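Local coordinates for protein C-type lectin domain family 4 member F (Mus musculus, PDB 6JJJ) that is a Kupffer cell receptor with affinity for galactose and fucose that could take part in endocytosis, at residues Y36-D41 against Q68-Q73; H80-T85 against P145-K150; G88-W93 against R125-H130. All blocks are in the same frame, centred on the assembly; numbering follows the deposited sequence.

Contact 1 of 3, residues Y36-D41 against Q68-Q73; sequences YYFSRD and QAFLVQ
One ring atom, CE2 of Phe70, serves two aromatic partners at once: it stands over a face of the Tyr36 ring and lies at the edge of the Phe38 ring. Tyr36, Phe38 and Phe70 thereby form an aromatic cluster between a strand and a helix. The first pair is T-shaped, the edge of Phe70 directed at the face of Tyr36, with centroids 5.1 Å apart and planes at 60°. CE2 of Phe70 sits nearer the rim than the middle of that face, 3.6 Å from CD1 of Tyr36. Phe38 meets the same carbon with its tip, CZ lying 3.9 Å from CE2 of Phe70, in an oblique pairing of the rings.

Leu71, the next residue on the helix, fills in beside the rings. Its CD1 approaches the far end of Phe38, 3.7 Å from CE2, while its CD2 makes a looser contact with CE2 of Tyr36. A branched aliphatic tip suits this place because its two methyls can reach different rings. Tyrosine suits its own: the ring joins the apolar cluster while OH hydrogen-bonds to Glu67, so that the polar end has a partner.

Tyr36 and Phe38 are two apart on strand 34-38, and both direct their CB toward helix 65-75, whose short segment runs at 24° to the strand. Phe70 also packs on Arg40 of a neighbouring subunit, so the cluster lies near a subunit boundary. Phe31, at the end of strand 28-31, stacks on Phe70, and Val147 of the adjoining strand 147-151 touches both Phe38 and Leu71. The cluster thus seats the helix against the antiparallel sheet formed by these strands in the C-type lectin fold.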
loop_
_atom_site.group_PDB
_atom_site.type_symbol
_atom_site.label_atom_id
_atom_site.label_comp_id
_atom_site.label_asym_id
_atom_site.label_seq_id
_atom_site.Cartn_x
_atom_site.Cartn_y
_atom_site.Cartn_z
ATOM N N TYR A 36 -0.492 12.264 -2.055
ATOM C CA TYR A 36 -1.020 12.841 -3.281
ATOM C C TYR A 36 -1.898 11.823 -3.992
ATOM O O TYR A 36 -1.592 10.627 -4.005
ATOM C CB TYR A 36 0.108 13.286 -4.212
ATOM C CG TYR A 36 1.001 14.352 -3.631
ATOM C CD1 TYR A 36 1.989 14.036 -2.708
ATOM C CD2 TYR A 36 0.861 15.677 -4.013
ATOM C CE1 TYR A 36 2.808 15.016 -2.181
ATOM C CE2 TYR A 36 1.675 16.659 -3.494
ATOM C CZ TYR A 36 2.646 16.327 -2.581
ATOM O OH TYR A 36 3.452 17.317 -2.070
ATOM N N TYR A 37 -2.997 12.303 -4.571
ATOM C CA TYR A 37 -3.916 11.470 -5.339
ATOM C C TYR A 37 -4.042 12.030 -6.749
ATOM O O TYR A 37 -4.478 13.172 -6.929
ATOM C CB TYR A 37 -5.288 11.404 -4.664
ATOM C CG TYR A 37 -6.325 10.651 -5.463
ATOM C CD1 TYR A 37 -6.473 9.277 -5.333
ATOM C CD2 TYR A 37 -7.157 11.318 -6.351
ATOM C CE1 TYR A 37 -7.423 8.587 -6.068
ATOM C CE2 TYR A 37 -8.108 10.639 -7.084
ATOM C CZ TYR A 37 -8.236 9.274 -6.941
ATOM O OH TYR A 37 -9.185 8.601 -7.678
ATOM N N PHE A 38 -3.680 11.223 -7.741
ATOM C CA PHE A 38 -3.805 11.593 -9.147
ATOM C C PHE A 38 -5.074 10.953 -9.695
ATOM O O PHE A 38 -5.197 9.723 -9.710
ATOM C CB PHE A 38 -2.567 11.166 -9.931
ATOM C CG PHE A 38 -1.305 11.820 -9.445
ATOM C CD1 PHE A 38 -0.636 11.318 -8.340
ATOM C CD2 PHE A 38 -0.803 12.948 -10.071
ATOM C CE1 PHE A 38 0.517 11.923 -7.874
ATOM C CE2 PHE A 38 0.354 13.556 -9.610
ATOM C CZ PHE A 38 1.014 13.044 -8.514
ATOM N N SER A 39 -6.021 11.785 -10.120
ATOM C CA SER A 39 -7.361 11.300 -10.405
ATOM C C SER A 39 -7.372 10.436 -11.664
ATOM O O SER A 39 -6.508 10.542 -12.543
ATOM C CB SER A 39 -8.335 12.470 -10.563
ATOM O OG SER A 39 -8.029 13.242 -11.710
ATOM N N ARG A 40 -8.370 9.553 -11.731
ATOM C CA ARG A 40 -8.609 8.730 -12.908
ATOM C C ARG A 40 -9.734 9.269 -13.781
ATOM O O ARG A 40 -9.804 8.918 -14.965
ATOM C CB ARG A 40 -8.924 7.288 -12.486
ATOM C CG ARG A 40 -10.193 7.117 -11.668
ATOM C CD ARG A 40 -10.312 5.697 -11.110
ATOM N NE ARG A 40 -10.083 5.641 -9.667
ATOM C CZ ARG A 40 -11.032 5.810 -8.752
ATOM N NH1 ARG A 40 -12.283 6.044 -9.126
ATOM N NH2 ARG A 40 -10.735 5.743 -7.461
ATOM N N ASP A 41 -10.596 10.119 -13.230
ATOM C CA ASP A 41 -11.640 10.812 -13.971
ATOM C C ASP A 41 -11.187 12.243 -14.255
ATOM O O ASP A 41 -10.158 12.706 -13.758
ATOM C CB ASP A 41 -12.948 10.795 -13.171
ATOM C CG ASP A 41 -14.166 11.127 -14.016
ATOM O OD1 ASP A 41 -14.037 11.245 -15.253
ATOM O OD2 ASP A 41 -15.260 11.266 -13.431
ATOM N N GLN A 68 7.309 20.078 -7.294
ATOM C CA GLN A 68 6.745 20.172 -8.637
ATOM C C GLN A 68 7.277 19.061 -9.532
ATOM O O GLN A 68 6.541 18.521 -10.367
ATOM C CB GLN A 68 7.045 21.540 -9.255
ATOM C CG GLN A 68 6.573 21.656 -10.702
ATOM C CD GLN A 68 5.992 23.019 -11.046
ATOM O OE1 GLN A 68 5.895 23.904 -10.197
ATOM N NE2 GLN A 68 5.591 23.187 -12.303
ATOM N N ALA A 69 8.555 18.708 -9.378
ATOM C CA ALA A 69 9.112 17.615 -10.167
ATOM C C ALA A 69 8.318 16.338 -9.938
ATOM O O ALA A 69 7.909 15.669 -10.893
ATOM C CB ALA A 69 10.586 17.406 -9.816
ATOM N N PHE A 70 8.048 16.010 -8.672
ATOM C CA PHE A 70 7.248 14.832 -8.362
ATOM C C PHE A 70 5.951 14.836 -9.161
ATOM O O PHE A 70 5.602 13.842 -9.809
ATOM C CB PHE A 70 6.956 14.781 -6.864
ATOM C CG PHE A 70 5.952 13.743 -6.488
ATOM C CD1 PHE A 70 6.271 12.399 -6.560
ATOM C CD2 PHE A 70 4.685 14.108 -6.073
ATOM C CE1 PHE A 70 5.344 11.436 -6.219
ATOM C CE2 PHE A 70 3.752 13.150 -5.730
ATOM C CZ PHE A 70 4.082 11.813 -5.801
ATOM N N LEU A 71 5.228 15.955 -9.134
ATOM C CA LEU A 71 4.017 16.080 -9.934
ATOM C C LEU A 71 4.321 15.839 -11.408
ATOM O O LEU A 71 3.721 14.968 -12.048
ATOM C CB LEU A 71 3.393 17.460 -9.735
ATOM C CG LEU A 71 2.603 17.744 -8.455
ATOM C CD1 LEU A 71 1.388 16.831 -8.338
ATOM C CD2 LEU A 71 3.489 17.629 -7.223
ATOM N N VAL A 72 5.261 16.610 -11.963
ATOM C CA VAL A 72 5.503 16.593 -13.403
ATOM C C VAL A 72 5.742 15.172 -13.899
ATOM O O VAL A 72 5.149 14.740 -14.894
ATOM C CB VAL A 72 6.680 17.521 -13.760
ATOM C CG1 VAL A 72 7.131 17.285 -15.192
ATOM C CG2 VAL A 72 6.283 18.979 -13.561
ATOM N N GLN A 73 6.618 14.418 -13.222
ATOM C CA GLN A 73 6.922 13.081 -13.721
ATOM C C GLN A 73 5.770 12.106 -13.505
ATOM O O GLN A 73 5.710 11.076 -14.186
ATOM C CB GLN A 73 8.176 12.501 -13.060
ATOM C CG GLN A 73 8.959 13.440 -12.169
ATOM C CD GLN A 73 10.358 12.931 -11.882
ATOM O OE1 GLN A 73 10.644 12.442 -10.788
ATOM N NE2 GLN A 73 11.242 13.048 -12.866
#

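Contact 2 of 3, residues H80-T85 against P145-K150; sequences HWIGLT and PWVCKK
His80 and Pro145 meet at about a right angle, the imidazole presenting its ND1 and CE1 side to the CB and CG of the pyrrolidine ring. ND1 of His80 is 3.2 Å from CB of Pro145, which lies at the edge of the imidazole, near the imidazole plane. A compact, flat side chain suits this place: it has Pro145 at its edge and the carbonyl O of Trp146 over a face, and it also touches Phe38 of strand 34-38.

Trp81 follows with the one hydrogen bond that joins the two segments: its N donates to O of Pro145 over 2.7 Å, nearly straight at 168°. Its CB packs 3.7 Å from CB of Trp146, and the two indoles then part company. That of Trp81 meets Trp45 and Tyr144 edge-to-face, whereas that of Trp146 goes to Phe51. In the C-type lectin fold this is where strand 80-85, from the sheet nearer the calcium sites, comes close to strand 147-151, from the sheet that includes strand 34-38.

Further along, Ile82 and Val147 lie side by side, pointing the same way, with CG2 of Ile82 3.7 Å from CG1 of Val147. That CG1 also touches O of Trp81, at 3.5 Å. Apolar, beta-branched residues suit a buried place on strands, and Val129 and Val131 of strand 128-131 extend the packing beyond Ile82.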
loop_
_atom_site.group_PDB
_atom_site.type_symbol
_atom_site.label_atom_id
_atom_site.label_comp_id
_atom_site.label_asym_id
_atom_site.label_seq_id
_atom_site.Cartn_x
_atom_site.Cartn_y
_atom_site.Cartn_z
ATOM N N HIS A 80 -3.137 18.559 -15.364
ATOM C CA HIS A 80 -3.809 18.276 -14.102
ATOM C C HIS A 80 -4.105 19.576 -13.374
ATOM O O HIS A 80 -3.199 20.385 -13.147
ATOM C CB HIS A 80 -2.953 17.396 -13.177
ATOM C CG HIS A 80 -3.075 15.924 -13.414
ATOM N ND1 HIS A 80 -4.282 15.302 -13.635
ATOM C CD2 HIS A 80 -2.143 14.940 -13.401
ATOM C CE1 HIS A 80 -4.086 14.002 -13.775
ATOM N NE2 HIS A 80 -2.797 13.757 -13.644
ATOM N N TRP A 81 -5.361 19.759 -12.975
ATOM C CA TRP A 81 -5.717 20.905 -12.150
ATOM C C TRP A 81 -4.841 20.986 -10.908
ATOM O O TRP A 81 -4.306 19.965 -10.462
ATOM C CB TRP A 81 -7.175 20.829 -11.700
ATOM C CG TRP A 81 -8.189 21.227 -12.701
ATOM C CD1 TRP A 81 -9.303 20.528 -13.054
ATOM C CD2 TRP A 81 -8.206 22.431 -13.474
ATOM N NE1 TRP A 81 -10.016 21.220 -13.999
ATOM C CE2 TRP A 81 -9.361 22.390 -14.279
ATOM C CE3 TRP A 81 -7.355 23.537 -13.567
ATOM C CZ2 TRP A 81 -9.686 23.414 -15.167
ATOM C CZ3 TRP A 81 -7.680 24.549 -14.448
ATOM C CH2 TRP A 81 -8.835 24.482 -15.236
ATOM N N ILE A 82 -4.692 22.183 -10.338
ATOM C CA ILE A 82 -4.080 22.369 -9.029
ATOM C C ILE A 82 -4.800 23.507 -8.318
ATOM O O ILE A 82 -5.654 24.189 -8.889
ATOM C CB ILE A 82 -2.565 22.646 -9.120
ATOM C CG1 ILE A 82 -2.271 23.735 -10.150
ATOM C CG2 ILE A 82 -1.814 21.366 -9.473
ATOM C CD1 ILE A 82 -0.836 24.220 -10.127
ATOM N N GLY A 83 -4.425 23.722 -7.059
ATOM C CA GLY A 83 -5.170 24.594 -6.173
ATOM C C GLY A 83 -4.852 26.072 -6.242
ATOM O O GLY A 83 -4.968 26.774 -5.231
ATOM N N LEU A 84 -4.458 26.562 -7.412
ATOM C CA LEU A 84 -4.171 27.976 -7.608
ATOM C C LEU A 84 -5.303 28.643 -8.380
ATOM O O LEU A 84 -5.966 28.014 -9.209
ATOM C CB LEU A 84 -2.852 28.164 -8.359
ATOM C CG LEU A 84 -2.143 29.507 -8.171
ATOM C CD1 LEU A 84 -1.807 29.748 -6.709
ATOM C CD2 LEU A 84 -0.885 29.574 -9.029
ATOM N N THR A 85 -5.533 29.920 -8.081
ATOM C CA THR A 85 -6.580 30.672 -8.761
ATOM C C THR A 85 -6.525 32.139 -8.353
ATOM O O THR A 85 -6.184 32.470 -7.214
ATOM C CB THR A 85 -7.972 30.097 -8.450
ATOM O OG1 THR A 85 -8.983 30.958 -8.993
ATOM C CG2 THR A 85 -8.174 29.957 -6.944
ATOM N N PRO A 145 -8.394 16.464 -15.361
ATOM C CA PRO A 145 -8.107 15.721 -14.122
ATOM C C PRO A 145 -7.413 16.629 -13.119
ATOM O O PRO A 145 -7.205 17.814 -13.403
ATOM C CB PRO A 145 -7.209 14.571 -14.590
ATOM C CG PRO A 145 -6.576 15.077 -15.854
ATOM C CD PRO A 145 -7.572 16.012 -16.500
ATOM N N TRP A 146 -7.042 16.105 -11.955
ATOM C CA TRP A 146 -6.524 16.951 -10.889
ATOM C C TRP A 146 -5.607 16.143 -9.980
ATOM O O TRP A 146 -5.410 14.941 -10.165
ATOM C CB TRP A 146 -7.664 17.553 -10.066
ATOM C CG TRP A 146 -8.440 16.508 -9.316
ATOM C CD1 TRP A 146 -8.198 16.057 -8.052
ATOM C CD2 TRP A 146 -9.573 15.774 -9.792
ATOM N NE1 TRP A 146 -9.116 15.094 -7.708
ATOM C CE2 TRP A 146 -9.971 14.902 -8.761
ATOM C CE3 TRP A 146 -10.293 15.771 -10.992
ATOM C CZ2 TRP A 146 -11.055 14.038 -8.891
ATOM C CZ3 TRP A 146 -11.370 14.915 -11.119
ATOM C CH2 TRP A 146 -11.740 14.059 -10.076
ATOM N N VAL A 147 -5.047 16.823 -8.982
ATOM C CA VAL A 147 -4.222 16.188 -7.959
ATOM C C VAL A 147 -4.574 16.789 -6.603
ATOM O O VAL A 147 -4.561 18.013 -6.436
ATOM C CB VAL A 147 -2.720 16.348 -8.272
ATOM C CG1 VAL A 147 -2.382 17.815 -8.504
ATOM C CG2 VAL A 147 -1.876 15.752 -7.163
ATOM N N CYS A 148 -4.873 15.927 -5.635
ATOM C CA CYS A 148 -5.135 16.344 -4.263
ATOM C C CYS A 148 -3.881 16.168 -3.414
ATOM O O CYS A 148 -3.029 15.325 -3.705
ATOM C CB CYS A 148 -6.276 15.532 -3.639
ATOM S SG CYS A 148 -7.827 15.434 -4.576
ATOM N N LYS A 149 -3.779 16.963 -2.347
ATOM C CA LYS A 149 -2.689 16.831 -1.386
ATOM C C LYS A 149 -3.252 16.732 0.025
ATOM O O LYS A 149 -4.219 17.416 0.372
ATOM C CB LYS A 149 -1.701 18.010 -1.465
ATOM C CG LYS A 149 -0.543 17.900 -0.474
ATOM C CD LYS A 149 0.685 18.685 -0.918
ATOM C CE LYS A 149 0.611 20.150 -0.509
ATOM N NZ LYS A 149 1.885 20.869 -0.808
ATOM N N LYS A 150 -2.622 15.891 0.842
ATOM C CA LYS A 150 -3.083 15.613 2.193
ATOM C C LYS A 150 -1.896 15.587 3.139
ATOM O O LYS A 150 -0.823 15.090 2.789
ATOM C CB LYS A 150 -3.838 14.281 2.255
ATOM C CG LYS A 150 -4.307 13.897 3.647
ATOM C CD LYS A 150 -5.075 12.581 3.630
ATOM C CE LYS A 150 -6.510 12.767 3.150
ATOM N NZ LYS A 150 -7.455 12.928 4.297
#

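Contact 3 of 3, residues G88-W93 against R125-H130; sequences GTEGIW and REDCVH. With CA (calcium ion), chain G; CA (calcium ion), chain H.
Glu90 reaches across to Asp127 through a shared calcium ion. Beyond CB, CG lies anti to the backbone N (chi1 -177°), and a bend at chi2 (54°) places CD 2.8 Å from the calcium ion of chain G. Of the two carboxylate oxygens, OE2 binds this calcium at 2.1 Å. OE1 stays farther from the ion, at 2.9 Å, and is 2.7 Å from OD1 of Asp127, itself a ligand. The two side chains cross at about a right angle, their carboxylate planes 41° apart. Carboxylate oxygens suit a divalent cation.

Asp127 OD1 binds at 2.3 Å and the backbone O of Glu126 at 2.4 Å; Asp86 and Asn117 complete this site. The Glu126 side chain extends to the second calcium, of chain H, where OE1 binds at 2.2 Å beside a water; this carboxylate also has Trp118 as a polar partner. Asp116 of the QPD motif and Asn136 and Asp137 of the WND motif are further ligands, and this ion probably marks the sugar-binding site of the C-type lectin fold, as in related lectins. Glu126 thus links both ions.

Beside the metal site the contact turns apolar: Trp93 leans its indole against strand 128-131, CZ3 lying 3.6 Å from CG2 of Val129. A broad ring suits this border, for it also touches Leu84 and Phe101. Asp127 and Cys128 both face Met138, forming a classic beta bulge, and a disulfide joins Cys128 to Cys140.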
loop_
_atom_site.group_PDB
_atom_site.type_symbol
_atom_site.label_atom_id
_atom_site.label_comp_id
_atom_site.label_asym_id
_atom_site.label_seq_id
_atom_site.Cartn_x
_atom_site.Cartn_y
_atom_site.Cartn_z
ATOM N N GLY A 88 -11.231 35.284 -6.878
ATOM C CA GLY A 88 -11.772 36.355 -6.058
ATOM C C GLY A 88 -11.464 37.719 -6.642
ATOM O O GLY A 88 -12.378 38.515 -6.849
ATOM N N THR A 89 -10.182 38.011 -6.901
ATOM C CA THR A 89 -9.778 39.210 -7.630
ATOM C C THR A 89 -8.815 38.801 -8.736
ATOM O O THR A 89 -7.910 37.994 -8.509
ATOM C CB THR A 89 -9.107 40.239 -6.720
ATOM O OG1 THR A 89 -7.688 40.048 -6.742
ATOM C CG2 THR A 89 -9.613 40.100 -5.293
ATOM N N GLU A 90 -9.014 39.363 -9.933
ATOM C CA GLU A 90 -8.275 38.907 -11.106
ATOM C C GLU A 90 -6.768 39.030 -10.931
ATOM O O GLU A 90 -6.009 38.303 -11.583
ATOM C CB GLU A 90 -8.720 39.700 -12.333
ATOM C CG GLU A 90 -8.075 39.249 -13.621
ATOM C CD GLU A 90 -8.262 37.769 -13.872
ATOM O OE1 GLU A 90 -9.312 37.221 -13.473
ATOM O OE2 GLU A 90 -7.347 37.156 -14.453
ATOM N N GLY A 91 -6.313 39.936 -10.073
ATOM C CA GLY A 91 -4.889 40.155 -9.919
ATOM C C GLY A 91 -4.215 39.136 -9.028
ATOM O O GLY A 91 -3.269 38.461 -9.448
ATOM N N ILE A 92 -4.697 39.007 -7.799
ATOM C CA ILE A 92 -4.016 38.195 -6.799
ATOM C C ILE A 92 -4.358 36.729 -7.024
ATOM O O ILE A 92 -5.532 36.365 -7.175
ATOM C CB ILE A 92 -4.404 38.644 -5.379
ATOM C CG1 ILE A 92 -5.820 38.170 -5.040
ATOM C CG2 ILE A 92 -4.296 40.158 -5.254
ATOM C CD1 ILE A 92 -6.392 38.757 -3.762
ATOM N N TRP A 93 -3.332 35.887 -7.042
ATOM C CA TRP A 93 -3.494 34.444 -6.964
ATOM C C TRP A 93 -3.375 34.011 -5.505
ATOM O O TRP A 93 -2.844 34.736 -4.661
ATOM C CB TRP A 93 -2.438 33.725 -7.802
ATOM C CG TRP A 93 -2.443 34.096 -9.253
ATOM C CD1 TRP A 93 -1.752 35.115 -9.839
ATOM C CD2 TRP A 93 -3.148 33.431 -10.310
ATOM N NE1 TRP A 93 -1.993 35.136 -11.191
ATOM C CE2 TRP A 93 -2.848 34.112 -11.505
ATOM C CE3 TRP A 93 -4.011 32.332 -10.359
ATOM C CZ2 TRP A 93 -3.378 33.732 -12.735
ATOM C CZ3 TRP A 93 -4.538 31.957 -11.581
ATOM C CH2 TRP A 93 -4.219 32.654 -12.752
ATOM N N ARG A 125 -13.019 33.953 -18.702
ATOM C CA ARG A 125 -11.598 34.255 -18.624
ATOM C C ARG A 125 -10.899 33.012 -18.072
ATOM O O ARG A 125 -11.481 31.926 -18.017
ATOM C CB ARG A 125 -11.366 35.483 -17.752
ATOM C CG ARG A 125 -12.042 36.742 -18.271
ATOM C CD ARG A 125 -11.549 37.157 -19.639
ATOM N NE ARG A 125 -11.953 38.525 -19.953
ATOM C CZ ARG A 125 -13.141 38.859 -20.450
ATOM N NH1 ARG A 125 -14.055 37.928 -20.681
ATOM N NH2 ARG A 125 -13.418 40.130 -20.707
ATOM N N GLU A 126 -9.642 33.144 -17.658
ATOM C CA GLU A 126 -8.894 32.028 -17.079
ATOM C C GLU A 126 -8.528 32.355 -15.637
ATOM O O GLU A 126 -7.735 33.271 -15.387
ATOM C CB GLU A 126 -7.646 31.730 -17.909
ATOM C CG GLU A 126 -7.951 31.280 -19.333
ATOM C CD GLU A 126 -6.711 30.839 -20.075
ATOM O OE1 GLU A 126 -5.642 31.437 -19.839
ATOM O OE2 GLU A 126 -6.804 29.895 -20.885
ATOM N N ASP A 127 -9.113 31.610 -14.689
ATOM C CA ASP A 127 -8.873 31.828 -13.267
ATOM C C ASP A 127 -8.512 30.540 -12.532
ATOM O O ASP A 127 -8.624 30.481 -11.303
ATOM C CB ASP A 127 -10.093 32.467 -12.600
ATOM C CG ASP A 127 -10.446 33.803 -13.198
ATOM O OD1 ASP A 127 -9.522 34.513 -13.640
ATOM O OD2 ASP A 127 -11.645 34.149 -13.216
ATOM N N CYS A 128 -8.090 29.505 -13.251
ATOM C CA CYS A 128 -7.721 28.237 -12.641
ATOM C C CYS A 128 -6.484 27.706 -13.345
ATOM O O CYS A 128 -6.278 27.952 -14.537
ATOM C CB CYS A 128 -8.869 27.219 -12.711
ATOM S SG CYS A 128 -10.277 27.634 -11.637
ATOM N N VAL A 129 -5.649 26.996 -12.590
ATOM C CA VAL A 129 -4.335 26.572 -13.054
ATOM C C VAL A 129 -4.274 25.053 -13.125
ATOM O O VAL A 129 -4.703 24.362 -12.196
ATOM C CB VAL A 129 -3.218 27.108 -12.133
ATOM C CG1 VAL A 129 -1.856 26.645 -12.618
ATOM C CG2 VAL A 129 -3.286 28.624 -12.042
ATOM N N HIS A 130 -3.725 24.538 -14.223
ATOM C CA HIS A 130 -3.392 23.124 -14.350
ATOM C C HIS A 130 -1.920 23.007 -14.734
ATOM O O HIS A 130 -1.243 24.009 -14.991
ATOM C CB HIS A 130 -4.300 22.418 -15.367
ATOM C CG HIS A 130 -4.249 22.998 -16.747
ATOM N ND1 HIS A 130 -5.279 22.847 -17.650
ATOM C CD2 HIS A 130 -3.295 23.717 -17.384
ATOM C CE1 HIS A 130 -4.966 23.454 -18.779
ATOM N NE2 HIS A 130 -3.766 23.989 -18.646
HETATM CA CA CA G . -7.332 35.086 -13.935
HETATM CA CA CA H . -3.864 30.307 -20.547
HETATM O O HOH W 1 -3.454 29.660 -22.700
#

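Contacts 1 and 2 are buried in the body of the domain, with centres about 9 Å apart, and both use the sheet in which strands 34-38 and 147-151 are neighbours; a probable hydrogen bond between Ser39 OG and Trp146 N ties them. Contact 3 lies farther out, about 15 Å from the chain centre, with Glu90 exposed while Glu126, Asp127 and Val129 are buried. Contact 2 is the intermediary: its strand 80-85 pairs with strand 128-131 of contact 3. The chemistry changes along this path, from apolar packing of rings and a leucine, through a backbone bond among mixed side chains, to metal coordination with a tryptophan-valine contact beside it.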